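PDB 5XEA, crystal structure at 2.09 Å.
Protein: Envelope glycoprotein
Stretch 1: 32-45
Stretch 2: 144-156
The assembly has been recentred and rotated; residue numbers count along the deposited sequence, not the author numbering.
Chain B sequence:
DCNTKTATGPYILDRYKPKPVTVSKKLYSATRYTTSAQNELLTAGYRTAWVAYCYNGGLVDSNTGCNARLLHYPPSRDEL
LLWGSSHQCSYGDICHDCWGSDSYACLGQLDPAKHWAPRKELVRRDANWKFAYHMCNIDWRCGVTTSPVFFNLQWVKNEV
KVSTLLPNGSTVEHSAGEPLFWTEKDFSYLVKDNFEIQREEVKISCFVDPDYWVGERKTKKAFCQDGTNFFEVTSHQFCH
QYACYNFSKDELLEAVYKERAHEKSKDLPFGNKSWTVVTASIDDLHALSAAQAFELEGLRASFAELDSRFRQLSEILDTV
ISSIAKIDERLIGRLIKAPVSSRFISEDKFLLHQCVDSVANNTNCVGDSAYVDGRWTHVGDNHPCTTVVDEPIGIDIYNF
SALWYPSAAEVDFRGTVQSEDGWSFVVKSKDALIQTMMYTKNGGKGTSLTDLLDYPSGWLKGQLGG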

# COMPACT_ATOMS: atom_id res chain seq x y z
N ARG B 32 8.31 1.06 27.92
CA ARG B 32 7.35 1.24 26.85
C ARG B 32 6.23 2.16 27.32
O ARG B 32 5.70 2.00 28.42
CB ARG B 32 6.77 -0.09 26.41
CG ARG B 32 5.88 0.04 25.20
CD ARG B 32 5.34 -1.29 24.80
NE ARG B 32 4.28 -1.70 25.70
CZ ARG B 32 3.84 -2.95 25.77
NH1 ARG B 32 4.37 -3.88 25.00
NH2 ARG B 32 2.86 -3.26 26.61
N TYR B 33 5.88 3.13 26.47
CA TYR B 33 4.77 4.04 26.72
C TYR B 33 3.71 3.81 25.64
O TYR B 33 4.00 3.96 24.45
CB TYR B 33 5.23 5.49 26.69
CG TYR B 33 6.32 5.82 27.68
CD1 TYR B 33 6.01 6.32 28.95
CD2 TYR B 33 7.66 5.66 27.35
CE1 TYR B 33 7.01 6.63 29.86
CE2 TYR B 33 8.66 5.98 28.25
CZ TYR B 33 8.33 6.46 29.50
OH TYR B 33 9.33 6.78 30.40
N THR B 34 2.51 3.44 26.06
CA THR B 34 1.37 3.25 25.17
C THR B 34 0.17 4.02 25.71
O THR B 34 0.24 4.64 26.78
CB THR B 34 1.02 1.77 24.99
OG1 THR B 34 0.68 1.22 26.27
CG2 THR B 34 2.18 1.00 24.37
N THR B 35 -0.94 3.97 24.98
CA THR B 35 -2.14 4.73 25.31
C THR B 35 -3.32 3.79 25.53
O THR B 35 -3.38 2.68 25.00
CB THR B 35 -2.50 5.75 24.20
OG1 THR B 35 -2.54 5.11 22.92
CG2 THR B 35 -1.49 6.89 24.15
N SER B 36 -4.27 4.28 26.34
CA SER B 36 -5.50 3.54 26.61
C SER B 36 -6.30 3.30 25.33
O SER B 36 -6.83 2.20 25.13
CB SER B 36 -6.35 4.31 27.62
OG SER B 36 -5.60 5.33 28.27
N ALA B 37 -6.41 4.30 24.47
CA ALA B 37 -7.17 4.20 23.23
C ALA B 37 -6.27 4.50 22.03
O ALA B 37 -5.15 4.99 22.17
CB ALA B 37 -8.38 5.13 23.25
N GLN B 38 -6.78 4.20 20.84
CA GLN B 38 -6.03 4.39 19.60
C GLN B 38 -6.57 5.54 18.74
O GLN B 38 -6.22 5.62 17.55
CB GLN B 38 -5.99 3.09 18.80
CG GLN B 38 -5.52 1.89 19.61
CD GLN B 38 -4.34 1.18 18.98
OE1 GLN B 38 -3.20 1.31 19.43
NE2 GLN B 38 -4.61 0.42 17.92
N ASN B 39 -7.39 6.43 19.30
CA ASN B 39 -7.92 7.57 18.57
C ASN B 39 -7.97 8.81 19.45
O ASN B 39 -8.29 8.72 20.64
CB ASN B 39 -9.33 7.28 18.02
CG ASN B 39 -9.32 6.26 16.89
OD1 ASN B 39 -8.48 6.32 15.99
ND2 ASN B 39 -10.27 5.33 16.94
N GLU B 40 -7.63 9.96 18.86
CA GLU B 40 -8.01 11.27 19.38
C GLU B 40 -9.41 11.61 18.91
O GLU B 40 -9.95 10.98 18.00
CB GLU B 40 -7.07 12.37 18.91
CG GLU B 40 -5.62 12.08 19.10
CD GLU B 40 -4.77 13.26 18.72
OE1 GLU B 40 -4.63 13.54 17.51
OE2 GLU B 40 -4.25 13.93 19.64
N LEU B 41 -10.01 12.62 19.54
CA LEU B 41 -11.32 13.12 19.13
C LEU B 41 -11.12 14.46 18.44
O LEU B 41 -10.66 15.42 19.07
CB LEU B 41 -12.28 13.27 20.30
CG LEU B 41 -13.69 13.54 19.80
CD1 LEU B 41 -14.30 12.27 19.23
CD2 LEU B 41 -14.57 14.14 20.89
N LEU B 42 -11.42 14.51 17.15
CA LEU B 42 -11.34 15.74 16.40
C LEU B 42 -12.74 16.33 16.31
O LEU B 42 -13.64 15.71 15.74
CB LEU B 42 -10.76 15.52 15.00
CG LEU B 42 -10.99 16.68 14.02
CD1 LEU B 42 -10.18 17.90 14.42
CD2 LEU B 42 -10.66 16.24 12.61
N THR B 43 -12.93 17.49 16.91
CA THR B 43 -14.14 18.28 16.70
C THR B 43 -13.78 19.43 15.77
O THR B 43 -12.86 20.21 16.07
CB THR B 43 -14.71 18.79 18.02
OG1 THR B 43 -15.03 17.67 18.85
CG2 THR B 43 -15.98 19.60 17.76
N ALA B 44 -14.47 19.52 14.64
CA ALA B 44 -14.22 20.58 13.67
C ALA B 44 -15.53 21.24 13.29
O ALA B 44 -16.51 20.56 12.96
CB ALA B 44 -13.52 20.04 12.42
N GLY B 45 -15.56 22.56 13.34
CA GLY B 45 -16.76 23.31 13.01
C GLY B 45 -16.45 24.50 12.13
O GLY B 45 -15.37 25.10 12.20
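Stretch 2 144-156: VTTSPVFFNLQWV

Stretch 2 runs against stretch 1 as an antiparallel partner, closely paired at one end and more loosely packed at the other. In stretch 1, strand 32-35 leads through a turn into a second strand that reaches Gly 45 and continues beyond it. Stretch 2 is likewise extended, with one strand entering at Val 144 and a second one ending at Val 156. The strand that includes Glu 40 to Gly 45 and the strand entering at Val 144 cross at 155°, their axes approaching to 4.6 Å, as expected of neighbours in one sheet. The strand that ends at Val 156 lies at 147° to strand 32-35, but there the axes come no closer than 8.8 Å, and side chains rather than backbone bonds fill the gap.

The paired strands keep a regular register, Glu 40 opposite Val 149, Leu 42 opposite Ser 147 and Ala 44 opposite Thr 145. Each of these pairs closes a ring of two hydrogen bonds: Glu 40 N to Val 149 O (2.9 Å) and Val 149 N to Glu 40 O (3.0 Å); Leu 42 N to Ser 147 O and Ser 147 N to Leu 42 O (both 2.8 Å); Ala 44 N to Thr 145 O (3.0 Å) and Thr 145 N to Ala 44 O (2.9 Å). Between them lie the non-hydrogen-bonded pairs Leu 41 with Pro 148, Thr 43 with Thr 146 and Gly 45 with Val 144. Because Pro 148 has no amide hydrogen, its place in a non-hydrogen-bonded pair costs the ladder nothing; its CA makes a CA-H...O contact with Glu 40 O at 3.2 Å, as Thr 146 CA does with Leu 42 O at 3.3 Å.

Side chains alternate across the sheet. Glu 40, Leu 42 and Ala 44 share a face with Val 149, Ser 147 and Thr 145, and on it Leu 42 CB meets Val 149 CG1 at 4.1 Å. On the other face, Thr 43 OG1 lies 3.5 Å from Thr 146 CG2.

Beyond the ladder, Phe 151 points toward stretch 1 and has the largest area covered by it, 100 Å². The edge of its ring receives Thr 35 OG1, 3.5 Å from Phe 151 CZ, while Glu 40 CG approaches Phe 151 CD2 at 3.5 Å. Thr 35 OG1 also donates to Ala 37 O (2.7 Å), bracing the turn beside the ring. A water bridges the stretches by donating to Glu 40 OE1 (2.7 Å) and Phe 150 O (2.8 Å). Farther along, Leu 153 CD1 reaches Tyr 33 O at 3.4 Å, and Tyr 33 CE2 touches Trp 155 CH2 at 3.5 Å, the two ring planes nearly perpendicular at 89°.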

# COMPACT_ATOMS: atom_id res chain seq x y z
N VAL B 144 -20.69 20.91 11.75
CA VAL B 144 -19.82 20.39 12.81
C VAL B 144 -19.64 18.90 12.59
O VAL B 144 -20.56 18.20 12.14
CB VAL B 144 -20.38 20.70 14.21
CG1 VAL B 144 -21.73 20.00 14.42
CG2 VAL B 144 -19.39 20.30 15.31
N THR B 145 -18.44 18.40 12.91
CA THR B 145 -18.19 16.98 12.98
C THR B 145 -17.42 16.68 14.26
O THR B 145 -16.63 17.49 14.74
CB THR B 145 -17.41 16.45 11.75
OG1 THR B 145 -17.52 15.02 11.68
CG2 THR B 145 -15.92 16.80 11.84
N THR B 146 -17.67 15.49 14.81
CA THR B 146 -16.86 14.93 15.88
C THR B 146 -16.43 13.55 15.41
O THR B 146 -17.28 12.68 15.21
CB THR B 146 -17.63 14.83 17.20
OG1 THR B 146 -18.82 14.05 17.00
CG2 THR B 146 -18.00 16.22 17.72
N SER B 147 -15.14 13.37 15.18
CA SER B 147 -14.69 12.14 14.55
C SER B 147 -13.42 11.65 15.21
O SER B 147 -12.58 12.46 15.64
CB SER B 147 -14.45 12.31 13.04
OG SER B 147 -15.59 12.88 12.40
N PRO B 148 -13.24 10.33 15.31
CA PRO B 148 -11.97 9.80 15.79
C PRO B 148 -10.92 9.84 14.69
O PRO B 148 -11.17 9.46 13.54
CB PRO B 148 -12.32 8.36 16.17
CG PRO B 148 -13.41 7.99 15.24
CD PRO B 148 -14.22 9.27 15.01
N VAL B 149 -9.71 10.28 15.05
CA VAL B 149 -8.57 10.26 14.14
C VAL B 149 -7.41 9.55 14.83
O VAL B 149 -7.19 9.73 16.04
CB VAL B 149 -8.16 11.68 13.70
CG1 VAL B 149 -9.31 12.37 12.86
CG2 VAL B 149 -7.77 12.51 14.91
N PHE B 150 -6.67 8.74 14.07
CA PHE B 150 -5.52 8.07 14.67
C PHE B 150 -4.39 9.06 14.91
O PHE B 150 -4.41 10.19 14.39
CB PHE B 150 -5.04 6.89 13.80
CG PHE B 150 -4.54 7.30 12.42
CD1 PHE B 150 -3.24 7.72 12.22
CD2 PHE B 150 -5.39 7.21 11.32
CE1 PHE B 150 -2.80 8.07 10.95
CE2 PHE B 150 -4.96 7.55 10.06
CZ PHE B 150 -3.67 7.98 9.87
N PHE B 151 -3.40 8.64 15.69
CA PHE B 151 -2.31 9.53 16.06
C PHE B 151 -1.05 8.68 16.24
O PHE B 151 -1.09 7.46 16.18
CB PHE B 151 -2.64 10.33 17.32
CG PHE B 151 -2.87 9.46 18.55
CD1 PHE B 151 -1.82 9.14 19.39
CD2 PHE B 151 -4.13 8.95 18.83
CE1 PHE B 151 -2.02 8.33 20.51
CE2 PHE B 151 -4.34 8.15 19.92
CZ PHE B 151 -3.29 7.83 20.77
N ASN B 152 0.08 9.37 16.44
CA ASN B 152 1.33 8.75 16.84
C ASN B 152 1.71 9.24 18.23
O ASN B 152 1.21 10.26 18.71
CB ASN B 152 2.47 9.08 15.87
CG ASN B 152 2.36 8.34 14.55
OD1 ASN B 152 1.78 7.25 14.47
ND2 ASN B 152 2.94 8.92 13.51
N LEU B 153 2.60 8.50 18.88
CA LEU B 153 3.35 9.03 20.01
C LEU B 153 4.74 9.41 19.54
O LEU B 153 5.22 8.92 18.51
CB LEU B 153 3.43 8.02 21.16
CG LEU B 153 2.17 7.67 21.95
CD1 LEU B 153 2.55 6.73 23.11
CD2 LEU B 153 1.44 8.92 22.45
N GLN B 154 5.40 10.27 20.29
CA GLN B 154 6.68 10.80 19.84
C GLN B 154 7.46 11.34 21.03
O GLN B 154 6.88 11.97 21.92
CB GLN B 154 6.47 11.90 18.79
CG GLN B 154 7.75 12.50 18.24
CD GLN B 154 7.51 13.40 17.03
OE1 GLN B 154 6.79 13.03 16.09
NE2 GLN B 154 8.13 14.57 17.04
N TRP B 155 8.76 11.10 21.02
CA TRP B 155 9.66 11.66 22.02
C TRP B 155 9.95 13.11 21.68
O TRP B 155 10.46 13.40 20.59
CB TRP B 155 10.97 10.89 22.08
CG TRP B 155 10.92 9.56 22.75
CD1 TRP B 155 10.94 8.36 22.14
CD2 TRP B 155 10.92 9.30 24.16
NE1 TRP B 155 10.91 7.36 23.06
CE2 TRP B 155 10.91 7.91 24.32
CE3 TRP B 155 10.92 10.11 25.30
CZ2 TRP B 155 10.90 7.29 25.58
CZ3 TRP B 155 10.91 9.50 26.55
CH2 TRP B 155 10.90 8.11 26.68
N VAL B 156 9.66 14.02 22.61
CA VAL B 156 10.03 15.43 22.47
C VAL B 156 10.79 15.84 23.73
O VAL B 156 10.20 15.91 24.81
CB VAL B 156 8.80 16.34 22.27
CG1 VAL B 156 9.25 17.78 22.11
CG2 VAL B 156 8.01 15.90 21.05
O HOH W 1 -3.84 12.90 15.01